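Local coordinates for protein N-acetylmuramoyl-L-alanine amidase (Peptoclostridium difficile, PDB 4RN7) that probably hydrolyses, as a zinc-dependent amidase, the bond between N-acetylmuramoyl and L-alanine in cell-wall peptidoglycan, at residues A[113-118]-A[127-132]. Sequence-based numbering, arbitrary orientation.
Sequences TVQSTI and RGIVEN
The side-chain amide of Q115 lies against the backbone of G128, gripped by three groups from outside the two segments. NE2 donates to I95 O and D126 OD1, while OE1 is hydrogen-bonded to T97 OG1. The contact belongs to a beta-alpha-beta unit of the amidase domain, in which strand 95-99 leads through helix 107-122 into strand 126-131, an edge strand of the mixed sheet. The axes of helix 113-118 and strand 127-131 run nearly antiparallel, at 161°, and approach to 8.3 Å. Q115 is the one helix residue here whose side chain bridges this gap. Its CB points toward the strand; CG stands anti to the backbone N (chi1 175°), and the bend that follows at chi2 (77°) lays the amide alongside G128. There Q115 CD sits 3.5 Å from G128 O and NE2 3.5 Å from G128 N, contacts without a hydrogen bond across the segments. Instead D126 OD1 accepts from both Q115 NE2 and G128 N, so that one carboxylate oxygen ties helix and strand together at the strand's start. With I95 O and D126 OD1 at NE2 and T97 OG1 at OE1, the flip of the buried amide is held and its polar atoms are satisfied. G128 meets the glutamine through its backbone alone, at a positive phi that glycine adopts readily. R127 turns its guanidinium away from the helix: NE forms a salt bridge with E96 and NH1 bonds to T93 O. Beside the amide the contact becomes apolar, where the branch methyl CG2 of I129 reaches the base of the glutamine side chain, 3.9 Å from Q115 CB.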
loop_
_atom_site.group_PDB
_atom_site.type_symbol
_atom_site.label_atom_id
_atom_site.label_comp_id
_atom_site.label_asym_id
_atom_site.label_seq_id
_atom_site.Cartn_x
_atom_site.Cartn_y
_atom_site.Cartn_z
ATOM N N THR A 113 -12.382 -1.563 -4.180
ATOM C CA THR A 113 -12.710 -0.144 -4.077
ATOM C C THR A 113 -11.451 0.718 -4.216
ATOM O O THR A 113 -11.425 1.667 -5.012
ATOM C CB THR A 113 -13.458 0.158 -2.766
ATOM O OG1 THR A 113 -14.676 -0.594 -2.745
ATOM C CG2 THR A 113 -13.786 1.637 -2.655
ATOM N N VAL A 114 -10.411 0.373 -3.461
ATOM C CA VAL A 114 -9.138 1.087 -3.549
ATOM C C VAL A 114 -8.530 0.966 -4.953
ATOM O O VAL A 114 -8.161 1.975 -5.562
ATOM C CB VAL A 114 -8.156 0.625 -2.462
ATOM C CG1 VAL A 114 -6.738 1.112 -2.765
ATOM C CG2 VAL A 114 -8.619 1.133 -1.087
ATOM N N GLN A 115 -8.452 -0.255 -5.477
ATOM C CA GLN A 115 -7.923 -0.466 -6.836
ATOM C C GLN A 115 -8.644 0.356 -7.910
ATOM O O GLN A 115 -7.999 1.028 -8.722
ATOM C CB GLN A 115 -7.955 -1.953 -7.200
ATOM C CG GLN A 115 -7.542 -2.258 -8.638
ATOM C CD GLN A 115 -6.039 -2.204 -8.838
ATOM O OE1 GLN A 115 -5.268 -2.269 -7.880
ATOM N NE2 GLN A 115 -5.613 -2.090 -10.096
ATOM N N SER A 116 -9.973 0.314 -7.917
ATOM C CA SER A 116 -10.733 1.068 -8.906
ATOM C C SER A 116 -10.530 2.574 -8.767
ATOM O O SER A 116 -10.469 3.292 -9.763
ATOM C CB SER A 116 -12.216 0.720 -8.812
ATOM O OG SER A 116 -12.420 -0.632 -9.164
ATOM N N THR A 117 -10.415 3.047 -7.531
ATOM C CA THR A 117 -10.257 4.474 -7.289
ATOM C C THR A 117 -8.869 4.942 -7.744
ATOM O O THR A 117 -8.732 6.009 -8.361
ATOM C CB THR A 117 -10.495 4.809 -5.804
ATOM O OG1 THR A 117 -11.793 4.330 -5.420
ATOM C CG2 THR A 117 -10.439 6.312 -5.589
ATOM N N ILE A 118 -7.852 4.140 -7.444
ATOM C CA ILE A 118 -6.493 4.427 -7.891
ATOM C C ILE A 118 -6.493 4.587 -9.407
ATOM O O ILE A 118 -5.980 5.579 -9.928
ATOM C CB ILE A 118 -5.505 3.305 -7.503
ATOM C CG1 ILE A 118 -5.252 3.290 -5.999
ATOM C CG2 ILE A 118 -4.175 3.501 -8.212
ATOM C CD1 ILE A 118 -4.474 2.061 -5.540
ATOM N N ARG A 127 -4.372 -3.774 -13.252
ATOM C CA ARG A 127 -4.016 -5.184 -13.127
ATOM C C ARG A 127 -4.996 -5.942 -12.226
ATOM O O ARG A 127 -4.866 -7.156 -12.046
ATOM C CB ARG A 127 -2.582 -5.340 -12.607
ATOM C CG ARG A 127 -1.526 -4.709 -13.512
ATOM C CD ARG A 127 -0.116 -4.841 -12.932
ATOM N NE ARG A 127 0.319 -6.233 -12.831
ATOM C CZ ARG A 127 0.935 -6.885 -13.810
ATOM N NH1 ARG A 127 1.191 -6.282 -14.963
ATOM N NH2 ARG A 127 1.291 -8.148 -13.644
ATOM N N GLY A 128 -5.977 -5.228 -11.675
ATOM C CA GLY A 128 -7.035 -5.855 -10.897
ATOM C C GLY A 128 -6.624 -6.178 -9.476
ATOM O O GLY A 128 -5.631 -5.649 -8.974
ATOM N N ILE A 129 -7.396 -7.050 -8.831
ATOM C CA ILE A 129 -7.111 -7.467 -7.464
ATOM C C ILE A 129 -6.715 -8.942 -7.450
ATOM O O ILE A 129 -7.126 -9.712 -8.330
ATOM C CB ILE A 129 -8.312 -7.214 -6.533
ATOM C CG1 ILE A 129 -9.518 -8.068 -6.944
ATOM C CG2 ILE A 129 -8.676 -5.734 -6.543
ATOM C CD1 ILE A 129 -10.692 -7.982 -5.969
ATOM N N VAL A 130 -5.907 -9.327 -6.461
ATOM C CA VAL A 130 -5.288 -10.652 -6.428
ATOM C C VAL A 130 -5.313 -11.214 -5.007
ATOM O O VAL A 130 -5.014 -10.496 -4.057
ATOM C CB VAL A 130 -3.797 -10.570 -6.845
ATOM C CG1 VAL A 130 -3.194 -11.956 -6.957
ATOM C CG2 VAL A 130 -3.634 -9.819 -8.150
ATOM N N GLU A 131 -5.659 -12.489 -4.857
ATOM C CA GLU A 131 -5.441 -13.156 -3.578
ATOM C C GLU A 131 -3.955 -13.440 -3.396
ATOM O O GLU A 131 -3.275 -13.896 -4.326
ATOM C CB GLU A 131 -6.217 -14.474 -3.514
ATOM C CG GLU A 131 -7.712 -14.304 -3.297
ATOM C CD GLU A 131 -8.471 -15.607 -3.426
ATOM O OE1 GLU A 131 -8.039 -16.476 -4.218
ATOM O OE2 GLU A 131 -9.505 -15.763 -2.742
ATOM N N ASN A 132 -3.450 -13.200 -2.193
ATOM C CA ASN A 132 -2.054 -13.479 -1.903
ATOM C C ASN A 132 -1.873 -13.801 -0.429
ATOM O O ASN A 132 -2.421 -13.114 0.431
ATOM C CB ASN A 132 -1.175 -12.288 -2.279
ATOM C CG ASN A 132 0.305 -12.633 -2.276
ATOM O OD1 ASN A 132 0.919 -12.788 -1.219
ATOM N ND2 ASN A 132 0.887 -12.752 -3.468
#